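Local coordinates for p-47 protein (Clostridium botulinum E1 str. 'BoNT E Beluga', PDB 5WIX) that is of unknown function but has a tulip-domain topology resembling bactericidal/permeability-increasing protein, which may hint at a lipid-related role, at residues F340-N344 with K345-V349; I238-K241 with L242-N246; Y153-K156 with L157-A161. All blocks are in the same frame, centred on the assembly; numbering follows the deposited sequence.

Contact 1: F340-N344 with K345-V349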
ATOM      1  N   PHE A 340     -14.519   5.637  10.634  1.00 81.17           N
ATOM      2  CA  PHE A 340     -14.350   4.640   9.582  1.00 72.96           C
ATOM      3  C   PHE A 340     -15.199   3.418   9.876  1.00 69.92           C
ATOM      4  O   PHE A 340     -15.383   3.049  11.028  1.00 86.91           O
ATOM      5  CB  PHE A 340     -12.878   4.251   9.460  1.00 70.73           C
ATOM      6  CG  PHE A 340     -12.622   3.074   8.559  1.00 73.42           C
ATOM      7  CD1 PHE A 340     -12.420   3.255   7.199  1.00 68.51           C
ATOM      8  CD2 PHE A 340     -12.536   1.790   9.077  1.00 87.26           C
ATOM      9  CE1 PHE A 340     -12.165   2.172   6.370  1.00 72.87           C
ATOM     10  CE2 PHE A 340     -12.276   0.708   8.256  1.00 91.87           C
ATOM     11  CZ  PHE A 340     -12.090   0.897   6.906  1.00 88.15           C
ATOM     12  N   ILE A 341     -15.713   2.797   8.824  1.00 67.64           N
ATOM     13  CA  ILE A 341     -16.653   1.684   8.941  1.00 58.75           C
ATOM     14  C   ILE A 341     -16.435   0.758   7.769  1.00 76.47           C
ATOM     15  O   ILE A 341     -16.495   1.181   6.611  1.00 81.22           O
ATOM     16  CB  ILE A 341     -18.131   2.155   8.949  1.00 65.82           C
ATOM     17  CG1 ILE A 341     -18.542   2.614  10.345  1.00 61.10           C
ATOM     18  CG2 ILE A 341     -19.073   1.032   8.463  1.00 59.03           C
ATOM     19  CD1 ILE A 341     -18.444   1.521  11.345  1.00 68.46           C
ATOM     20  N   TYR A 342     -16.176  -0.510   8.040  1.00 78.39           N
ATOM     21  CA  TYR A 342     -15.966  -1.394   6.917  1.00 61.79           C
ATOM     22  C   TYR A 342     -16.976  -2.519   6.888  1.00 70.23           C
ATOM     23  O   TYR A 342     -17.282  -3.146   7.904  1.00 90.37           O
ATOM     24  CB  TYR A 342     -14.560  -1.938   6.924  1.00 61.38           C
ATOM     25  CG  TYR A 342     -14.319  -2.919   5.805  1.00 87.74           C
ATOM     26  CD1 TYR A 342     -14.278  -2.500   4.477  1.00 83.67           C
ATOM     27  CD2 TYR A 342     -14.135  -4.269   6.075  1.00 91.88           C
ATOM     28  CE1 TYR A 342     -14.057  -3.401   3.458  1.00 83.45           C
ATOM     29  CE2 TYR A 342     -13.918  -5.169   5.068  1.00 89.03           C
ATOM     30  CZ  TYR A 342     -13.876  -4.736   3.762  1.00 91.23           C
ATOM     31  OH  TYR A 342     -13.657  -5.652   2.762  1.00101.74           O
ATOM     32  N   ASP A 343     -17.520  -2.743   5.704  1.00 65.16           N
ATOM     33  CA  ASP A 343     -18.520  -3.768   5.523  1.00 82.86           C
ATOM     34  C   ASP A 343     -17.842  -4.890   4.765  1.00 94.35           C
ATOM     35  O   ASP A 343     -17.548  -4.745   3.581  1.00 92.69           O
ATOM     36  CB  ASP A 343     -19.731  -3.218   4.776  1.00 82.31           C
ATOM     37  CG  ASP A 343     -20.646  -4.306   4.253  1.00 97.89           C
ATOM     38  OD1 ASP A 343     -20.738  -5.379   4.880  1.00107.17           O
ATOM     39  OD2 ASP A 343     -21.283  -4.083   3.206  1.00103.30           O
ATOM     40  N   ASN A 344     -17.555  -5.997   5.447  1.00 97.08           N
ATOM     41  CA  ASN A 344     -16.775  -7.036   4.802  1.00 88.03           C
ATOM     42  C   ASN A 344     -17.579  -7.773   3.734  1.00 83.39           C
ATOM     43  O   ASN A 344     -17.007  -8.350   2.819  1.00 93.69           O
ATOM     44  CB  ASN A 344     -16.223  -8.025   5.830  1.00100.19           C
ATOM     45  CG  ASN A 344     -15.000  -8.789   5.310  1.00101.98           C
ATOM     46  OD1 ASN A 344     -14.124  -8.219   4.644  1.00 83.95           O
ATOM     47  ND2 ASN A 344     -14.942 -10.094   5.613  1.00 96.04           N
ATOM     48  N   LYS A 345     -18.903  -7.737   3.828  1.00 91.20           N
ATOM     49  CA  LYS A 345     -19.746  -8.446   2.859  1.00 91.92           C
ATOM     50  C   LYS A 345     -19.768  -7.794   1.464  1.00 95.15           C
ATOM     51  O   LYS A 345     -19.715  -8.490   0.453  1.00 92.56           O
ATOM     52  CB  LYS A 345     -21.176  -8.575   3.392  1.00 82.84           C
ATOM     53  CG  LYS A 345     -22.107  -9.365   2.484  1.00 94.31           C
ATOM     54  CD  LYS A 345     -23.364  -9.816   3.227  1.00114.51           C
ATOM     55  CE  LYS A 345     -24.312 -10.610   2.323  1.00120.46           C
ATOM     56  NZ  LYS A 345     -24.917  -9.765   1.246  1.00117.20           N
ATOM     57  N   ASN A 346     -19.849  -6.469   1.398  1.00 96.66           N
ATOM     58  CA  ASN A 346     -19.907  -5.815   0.093  1.00 79.33           C
ATOM     59  C   ASN A 346     -18.655  -4.958  -0.151  1.00 83.37           C
ATOM     60  O   ASN A 346     -18.549  -4.229  -1.140  1.00 76.90           O
ATOM     61  CB  ASN A 346     -21.189  -4.977  -0.034  1.00 68.06           C
ATOM     62  CG  ASN A 346     -22.455  -5.718   0.441  1.00 79.84           C
ATOM     63  OD1 ASN A 346     -22.998  -6.585  -0.262  1.00 83.04           O
ATOM     64  ND2 ASN A 346     -22.946  -5.350   1.626  1.00 70.95           N
ATOM     65  N   LYS A 347     -17.680  -5.079   0.741  1.00 96.79           N
ATOM     66  CA  LYS A 347     -16.408  -4.356   0.602  1.00102.30           C
ATOM     67  C   LYS A 347     -16.624  -2.845   0.412  1.00 85.22           C
ATOM     68  O   LYS A 347     -16.081  -2.238  -0.517  1.00 85.08           O
ATOM     69  CB  LYS A 347     -15.583  -4.928  -0.568  1.00100.03           C
ATOM     70  CG  LYS A 347     -15.749  -6.436  -0.824  1.00103.34           C
ATOM     71  CD  LYS A 347     -15.265  -7.287   0.342  1.00108.23           C
ATOM     72  CE  LYS A 347     -15.421  -8.774   0.055  1.00113.51           C
ATOM     73  NZ  LYS A 347     -14.961  -9.611   1.204  1.00125.63           N
ATOM     74  N   LYS A 348     -17.414  -2.254   1.310  1.00 76.54           N
ATOM     75  CA  LYS A 348     -17.707  -0.818   1.296  1.00 74.23           C
ATOM     76  C   LYS A 348     -17.029  -0.072   2.457  1.00 73.16           C
ATOM     77  O   LYS A 348     -17.150  -0.476   3.613  1.00 77.29           O
ATOM     78  CB  LYS A 348     -19.227  -0.584   1.360  1.00 70.18           C
ATOM     79  CG  LYS A 348     -20.026  -1.088   0.142  1.00 58.59           C
ATOM     80  CD  LYS A 348     -19.501  -0.463  -1.156  1.00 72.84           C
ATOM     81  CE  LYS A 348     -20.257  -0.972  -2.384  1.00 90.34           C
ATOM     82  NZ  LYS A 348     -19.850  -0.237  -3.623  1.00 98.04           N
ATOM     83  N   VAL A 349     -16.329   1.017   2.151  1.00 70.96           N
ATOM     84  CA  VAL A 349     -15.799   1.899   3.194  1.00 72.07           C
ATOM     85  C   VAL A 349     -16.750   3.082   3.448  1.00 77.64           C
ATOM     86  O   VAL A 349     -17.265   3.712   2.522  1.00 82.80           O
ATOM     87  CB  VAL A 349     -14.391   2.414   2.838  1.00 72.57           C
ATOM     88  CG1 VAL A 349     -14.027   3.641   3.671  1.00 56.00           C
ATOM     89  CG2 VAL A 349     -13.361   1.298   3.030  1.00 67.77           C
TER

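Contact 2: I238-K241 with L242-N246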
ATOM      1  N   ILE A 238      -1.398   2.080   2.402  1.00 81.18           N
ATOM      2  CA  ILE A 238      -1.394   3.474   1.927  1.00 78.57           C
ATOM      3  C   ILE A 238      -1.118   4.456   3.068  1.00 73.12           C
ATOM      4  O   ILE A 238      -1.767   4.388   4.129  1.00 69.33           O
ATOM      5  CB  ILE A 238      -2.732   3.840   1.273  1.00 72.66           C
ATOM      6  CG1 ILE A 238      -2.895   3.114  -0.060  1.00 72.41           C
ATOM      7  CG2 ILE A 238      -2.816   5.322   1.049  1.00 79.29           C
ATOM      8  CD1 ILE A 238      -4.342   2.817  -0.395  1.00 74.48           C
ATOM      9  N   SER A 239      -0.144   5.343   2.853  1.00 62.32           N
ATOM     10  CA  SER A 239       0.210   6.381   3.826  1.00 63.67           C
ATOM     11  C   SER A 239      -1.003   7.245   4.176  1.00 85.56           C
ATOM     12  O   SER A 239      -1.947   7.343   3.384  1.00 84.99           O
ATOM     13  CB  SER A 239       1.321   7.271   3.277  1.00 71.24           C
ATOM     14  OG  SER A 239       0.792   8.221   2.352  1.00 82.83           O
ATOM     15  N   GLU A 240      -0.970   7.900   5.335  1.00 84.05           N
ATOM     16  CA  GLU A 240      -2.088   8.752   5.729  1.00 85.50           C
ATOM     17  C   GLU A 240      -2.384   9.833   4.683  1.00 88.40           C
ATOM     18  O   GLU A 240      -3.541  10.021   4.296  1.00 88.80           O
ATOM     19  CB  GLU A 240      -1.833   9.411   7.083  1.00 80.92           C
ATOM     20  CG  GLU A 240      -2.637  10.696   7.284  1.00 88.30           C
ATOM     21  CD  GLU A 240      -2.716  11.134   8.737  1.00103.90           C
ATOM     22  OE1 GLU A 240      -2.257  12.250   9.054  1.00106.10           O
ATOM     23  OE2 GLU A 240      -3.260  10.375   9.564  1.00116.65           O
ATOM     24  N   LYS A 241      -1.343  10.516   4.214  1.00 75.53           N
ATOM     25  CA  LYS A 241      -1.520  11.610   3.265  1.00 78.06           C
ATOM     26  C   LYS A 241      -2.295  11.140   2.044  1.00 83.78           C
ATOM     27  O   LYS A 241      -3.406  11.619   1.785  1.00 87.20           O
ATOM     28  CB  LYS A 241      -0.172  12.213   2.841  1.00 87.20           C
ATOM     29  CG  LYS A 241      -0.292  13.410   1.888  1.00 96.48           C
ATOM     30  CD  LYS A 241       1.064  14.094   1.625  1.00108.24           C
ATOM     31  CE  LYS A 241       1.583  13.817   0.207  1.00119.22           C
ATOM     32  NZ  LYS A 241       0.518  13.934  -0.855  1.00121.19           N
ATOM     33  N   LEU A 242      -1.746  10.176   1.313  1.00 69.38           N
ATOM     34  CA  LEU A 242      -2.405   9.684   0.097  1.00 69.95           C
ATOM     35  C   LEU A 242      -3.868   9.318   0.334  1.00 66.94           C
ATOM     36  O   LEU A 242      -4.737   9.521  -0.529  1.00 80.30           O
ATOM     37  CB  LEU A 242      -1.654   8.477  -0.451  1.00 72.69           C
ATOM     38  CG  LEU A 242      -0.250   8.803  -0.960  1.00 83.50           C
ATOM     39  CD1 LEU A 242       0.363   7.571  -1.580  1.00 85.98           C
ATOM     40  CD2 LEU A 242      -0.290   9.925  -1.979  1.00 95.89           C
ATOM     41  N   PHE A 243      -4.135   8.795   1.523  1.00 56.01           N
ATOM     42  CA  PHE A 243      -5.501   8.478   1.911  1.00 71.53           C
ATOM     43  C   PHE A 243      -6.361   9.735   2.000  1.00 74.47           C
ATOM     44  O   PHE A 243      -7.444   9.798   1.404  1.00 59.21           O
ATOM     45  CB  PHE A 243      -5.523   7.769   3.250  1.00 58.04           C
ATOM     46  CG  PHE A 243      -6.871   7.766   3.908  1.00 56.99           C
ATOM     47  CD1 PHE A 243      -7.874   6.909   3.467  1.00 54.53           C
ATOM     48  CD2 PHE A 243      -7.127   8.596   4.993  1.00 53.98           C
ATOM     49  CE1 PHE A 243      -9.118   6.885   4.094  1.00 55.53           C
ATOM     50  CE2 PHE A 243      -8.374   8.580   5.623  1.00 71.66           C
ATOM     51  CZ  PHE A 243      -9.368   7.725   5.176  1.00 51.89           C
ATOM     52  N   MET A 244      -5.879  10.718   2.762  1.00 54.48           N
ATOM     53  CA  MET A 244      -6.568  11.996   2.895  1.00 65.18           C
ATOM     54  C   MET A 244      -6.846  12.627   1.521  1.00 71.53           C
ATOM     55  O   MET A 244      -7.994  12.959   1.196  1.00 67.68           O
ATOM     56  CB  MET A 244      -5.745  12.965   3.750  1.00 56.26           C
ATOM     57  CG  MET A 244      -5.821  12.747   5.270  1.00 66.54           C
ATOM     58  SD  MET A 244      -7.461  12.330   5.896  1.00 90.19           S
ATOM     59  CE  MET A 244      -7.441  13.196   7.470  1.00 67.05           C
ATOM     60  N   GLU A 245      -5.787  12.765   0.724  1.00 63.46           N
ATOM     61  CA  GLU A 245      -5.866  13.438  -0.567  1.00 65.32           C
ATOM     62  C   GLU A 245      -6.675  12.681  -1.615  1.00 67.99           C
ATOM     63  O   GLU A 245      -7.501  13.271  -2.311  1.00 81.67           O
ATOM     64  CB  GLU A 245      -4.462  13.690  -1.109  1.00 74.52           C
ATOM     65  CG  GLU A 245      -4.383  14.722  -2.214  1.00 79.43           C
ATOM     66  CD  GLU A 245      -2.966  14.942  -2.694  1.00100.46           C
ATOM     67  OE1 GLU A 245      -2.069  14.175  -2.276  1.00125.85           O
ATOM     68  OE2 GLU A 245      -2.746  15.878  -3.491  1.00103.84           O
ATOM     69  N   ASN A 246      -6.456  11.377  -1.735  1.00 62.00           N
ATOM     70  CA  ASN A 246      -7.005  10.688  -2.896  1.00 58.76           C
ATOM     71  C   ASN A 246      -8.157   9.755  -2.573  1.00 63.59           C
ATOM     72  O   ASN A 246      -8.809   9.231  -3.485  1.00 65.43           O
ATOM     73  CB  ASN A 246      -5.888   9.943  -3.615  1.00 65.07           C
ATOM     74  CG  ASN A 246      -4.753  10.870  -4.004  1.00 83.14           C
ATOM     75  OD1 ASN A 246      -3.814  11.078  -3.228  1.00 80.51           O
ATOM     76  ND2 ASN A 246      -4.852  11.465  -5.198  1.00 85.52           N
TER

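Contact 3: Y153-K156 with L157-A161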
ATOM      1  N   TYR A 153      34.550 -27.297  -0.701  1.00120.06           N
ATOM      2  CA  TYR A 153      35.024 -26.011  -1.191  1.00103.52           C
ATOM      3  C   TYR A 153      34.778 -25.954  -2.695  1.00102.33           C
ATOM      4  O   TYR A 153      34.573 -24.893  -3.271  1.00101.81           O
ATOM      5  CB  TYR A 153      36.501 -25.849  -0.854  1.00 95.03           C
ATOM      6  CG  TYR A 153      37.249 -24.760  -1.588  1.00103.94           C
ATOM      7  CD1 TYR A 153      37.383 -23.492  -1.039  1.00104.52           C
ATOM      8  CD2 TYR A 153      37.877 -25.016  -2.801  1.00110.82           C
ATOM      9  CE1 TYR A 153      38.092 -22.503  -1.692  1.00109.69           C
ATOM     10  CE2 TYR A 153      38.588 -24.035  -3.464  1.00116.12           C
ATOM     11  CZ  TYR A 153      38.692 -22.780  -2.907  1.00126.71           C
ATOM     12  OH  TYR A 153      39.399 -21.802  -3.575  1.00149.06           O
ATOM     13  N   PHE A 154      34.793 -27.128  -3.318  1.00110.16           N
ATOM     14  CA  PHE A 154      34.620 -27.229  -4.759  1.00112.26           C
ATOM     15  C   PHE A 154      33.149 -27.123  -5.181  1.00108.16           C
ATOM     16  O   PHE A 154      32.871 -26.510  -6.206  1.00133.22           O
ATOM     17  CB  PHE A 154      35.233 -28.537  -5.282  1.00116.36           C
ATOM     18  CG  PHE A 154      36.744 -28.512  -5.398  1.00119.91           C
ATOM     19  CD1 PHE A 154      37.404 -27.395  -5.892  1.00112.78           C
ATOM     20  CD2 PHE A 154      37.503 -29.622  -5.016  1.00124.37           C
ATOM     21  CE1 PHE A 154      38.790 -27.381  -5.997  1.00118.25           C
ATOM     22  CE2 PHE A 154      38.883 -29.615  -5.118  1.00125.18           C
ATOM     23  CZ  PHE A 154      39.531 -28.496  -5.608  1.00126.11           C
ATOM     24  N   ASN A 155      32.213 -27.703  -4.417  1.00 91.95           N
ATOM     25  CA  ASN A 155      30.786 -27.604  -4.768  1.00 97.41           C
ATOM     26  C   ASN A 155      30.407 -26.142  -4.842  1.00 96.97           C
ATOM     27  O   ASN A 155      29.817 -25.694  -5.825  1.00 97.15           O
ATOM     28  CB  ASN A 155      29.859 -28.323  -3.763  1.00 88.28           C
ATOM     29  CG  ASN A 155      28.337 -28.141  -4.096  1.00110.29           C
ATOM     30  OD1 ASN A 155      27.882 -28.396  -5.218  1.00110.31           O
ATOM     31  ND2 ASN A 155      27.560 -27.706  -3.105  1.00102.03           N
ATOM     32  N   LYS A 156      30.775 -25.398  -3.805  1.00 91.94           N
ATOM     33  CA  LYS A 156      30.393 -23.999  -3.702  1.00 96.70           C
ATOM     34  C   LYS A 156      30.998 -23.150  -4.828  1.00 98.36           C
ATOM     35  O   LYS A 156      30.286 -22.379  -5.468  1.00 90.85           O
ATOM     36  CB  LYS A 156      30.790 -23.453  -2.334  1.00 83.07           C
ATOM     37  CG  LYS A 156      30.106 -24.166  -1.180  1.00 82.76           C
ATOM     38  CD  LYS A 156      30.858 -23.843   0.085  1.00 92.83           C
ATOM     39  CE  LYS A 156      29.928 -23.687   1.260  1.00106.58           C
ATOM     40  NZ  LYS A 156      30.305 -24.565   2.423  1.00 99.16           N
ATOM     41  N   LEU A 157      32.297 -23.307  -5.084  1.00 98.77           N
ATOM     42  CA  LEU A 157      32.945 -22.633  -6.215  1.00113.22           C
ATOM     43  C   LEU A 157      32.162 -22.911  -7.495  1.00116.74           C
ATOM     44  O   LEU A 157      31.875 -21.998  -8.282  1.00134.76           O
ATOM     45  CB  LEU A 157      34.409 -23.082  -6.362  1.00127.98           C
ATOM     46  CG  LEU A 157      35.193 -22.741  -7.642  1.00130.73           C
ATOM     47  CD1 LEU A 157      35.064 -21.260  -8.036  1.00124.46           C
ATOM     48  CD2 LEU A 157      36.677 -23.153  -7.512  1.00117.65           C
ATOM     49  N   LEU A 158      31.770 -24.169  -7.665  1.00104.06           N
ATOM     50  CA  LEU A 158      31.109 -24.596  -8.889  1.00110.41           C
ATOM     51  C   LEU A 158      29.629 -24.220  -8.967  1.00108.73           C
ATOM     52  O   LEU A 158      29.201 -23.730 -10.002  1.00106.91           O
ATOM     53  CB  LEU A 158      31.267 -26.106  -9.084  1.00 91.13           C
ATOM     54  CG  LEU A 158      32.588 -26.559  -9.713  1.00 96.78           C
ATOM     55  CD1 LEU A 158      32.448 -27.991 -10.204  1.00103.51           C
ATOM     56  CD2 LEU A 158      33.090 -25.633 -10.833  1.00 93.42           C
ATOM     57  N   ILE A 159      28.836 -24.435  -7.918  1.00104.39           N
ATOM     58  CA  ILE A 159      27.423 -24.095  -8.064  1.00113.20           C
ATOM     59  C   ILE A 159      27.233 -22.605  -8.096  1.00121.96           C
ATOM     60  O   ILE A 159      26.121 -22.156  -8.240  1.00133.83           O
ATOM     61  CB  ILE A 159      26.491 -24.637  -6.947  1.00119.76           C
ATOM     62  CG1 ILE A 159      26.641 -23.820  -5.660  1.00108.64           C
ATOM     63  CG2 ILE A 159      26.677 -26.122  -6.747  1.00145.74           C
ATOM     64  CD1 ILE A 159      25.318 -23.499  -5.009  1.00 83.80           C
ATOM     65  N   SER A 160      28.299 -21.832  -7.949  1.00119.82           N
ATOM     66  CA  SER A 160      28.171 -20.411  -8.204  1.00112.06           C
ATOM     67  C   SER A 160      28.458 -20.166  -9.682  1.00119.50           C
ATOM     68  O   SER A 160      28.296 -19.048 -10.169  1.00119.97           O
ATOM     69  CB  SER A 160      29.164 -19.603  -7.379  1.00106.44           C
ATOM     70  OG  SER A 160      28.868 -19.734  -5.996  1.00 98.20           O
ATOM     71  N   ALA A 161      28.686 -21.263 -10.366  1.00118.40           N
ATOM     72  CA  ALA A 161      28.650 -21.275 -11.800  1.00116.67           C
ATOM     73  C   ALA A 161      27.192 -21.496 -12.218  1.00116.15           C
ATOM     74  O   ALA A 161      26.913 -21.980 -13.293  1.00123.31           O
ATOM     75  CB  ALA A 161      29.534 -22.372 -12.333  1.00134.52           C
TER

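Contact 1: F340-N344 with K345-V349
OD2 of Asp343 is gripped twice by Asn346, whose ND2 binds OD2 at 2.6 Å on the syn side of the carboxylate and whose backbone N adds a weak bond. The setting is the turn of the beta hairpin formed by strands 328-343 and 348-363, where Lys347 and Lys348 both face Asp343 in a G1 beta bulge. OD1 of Asp343 closes an Asx turn by accepting Lys345 N at 3.2 Å, the donor standing above the carboxylate plane rather than in it. With CG anti to the backbone N (chi1 166°), the carboxylate reaches over the turn, to the N-H groups of Lys345 and Asn346. Asp343 N bonds Lys348 O at 3.1 Å, while Asp343 O accepts two weak bonds, from Lys347 N and Lys348 N. Lys347 has left-handed backbone angles, and its chain bends at chi2 (-64°), bringing CD to 3.3 Å from Tyr342 OH. The Tyr342 ring turns its edge to Val349 CG2, and Phe340 CE1 lies 3.6 Å from Val349 CG1. Phe340 and Tyr342 also touch strand 414-422, whose Val417 O receives a bond from Lys347 NZ. NZ of Lys347 sits almost in line with the C=O of Asn344, 2.9 Å from Asn344 O.

Contact 2: I238-K241 with L242-N246
Ile238 packs CG2 against Leu242 CB at 3.7 Å, the two side chains crossing at about a right angle, where strand 234-238 gives way to helix 240-252. Ser239 takes the N-cap. Its chi1 of 79° tucks OG back towards the helix start, where it accepts Leu242 N in a weak capping bond of 3.4 Å and rests beside Leu242 CG. Backbone bonds then run up the first turn: Phe243 N to Ser239 O, Met244 N to Glu240 O at 2.9 Å and Glu245 N to Lys241 O at 2.8 Å. The side carrying Ile238, Ser239, Leu242, Phe243 and Met244 is buried, and the Phe243 ring turns an edge to Glu240 O. The other side is looser and partly exposed: Lys241 and Glu245 lie alongside each other, one helical turn apart, and a salt bridge joins NZ of Lys241 to OE1 of Glu245 at 3.0 Å. Lys241 bends at its last two torsions to bring NZ there. Around this corner, Phe243 meets the ring of Phe426 with the planes about 15° apart, and Glu240 OE1 bonds Gly275 N. Glu240 and Met244 touch Leu306 of strand 293-307, while Lys241 and Glu245 lie against strand 265-269.

Contact 3: Y153-K156 with L157-A161
Ser160 OG turns back on the preceding turn and donates its hydrogen to Lys156 O at 3.0 Å, a side-chain-to-backbone bond in the short helix 153-159. Ser160 N approaches the same carbonyl in a weak bond of 3.2 Å, so Lys156 O is held by both the hydroxyl and the amide of one residue. The hydroxyl comes in tilted 25° from the carbonyl plane; chi1 of -65° places OG beside its own backbone N, on the side from which Lys156 O is reached. Earlier carbonyls are met in the regular four-residue pattern. Tyr153 O takes Leu157 N in a weak but nearly straight bond, Phe154 O takes Leu158 N at 3.0 Å, and Asn155 O takes Ile159 N almost head-on at 2.6 Å. Every carbonyl from 153 to 156 thus has a donor from one turn further along.

Across the turn the side-chain carbons mostly meet backbone carbonyls. CB and CG of Leu158 pass close to Phe154 O, 3.3 Å from CB, and CB of Leu157 lies 3.6 Å from Tyr153 O. The Asn155 amide, with CG anti to the backbone N (chi1 177°), crosses Ile159 obliquely, with OD1 as its nearest atom to CG2. The ammonium of Lys156 has a cation-pi partner in Phe152. The buried residues Asn155, Leu158 and Ile159 face strands 87-91 and 58-70 of the curled antiparallel sheet. Phe154 reaches Phe89 and Phe91 from the more exposed side, and Tyr153 and Leu157 are exposed as well. The CG1 branch of Ile159 lies against the acceptor of its own N-H, with CG1 3.7 Å from Asn155 O.

How the contacts relate
Along the chain the order is contact 3, contact 2, contact 1, and none touches another. Contacts 1 and 2 are neighbours, with centres about 18 Å apart and nearest atoms about 6 Å apart. Both join the same two sheets: strand 234-238 leads from the six-stranded sheet into the helix of contact 2, which packs on strands 265-269 and 293-307 of the eight-stranded sheet, while the hairpin of contact 1 belongs to that second sheet and leans on strand 414-422 of the first. Contact 3 is remote, its centre about 54 Å from that of contact 1 and about 49 Å from that of contact 2, on the ten-stranded sheet. The set spans much of an elongated molecule, consistent with its BPI-like architecture.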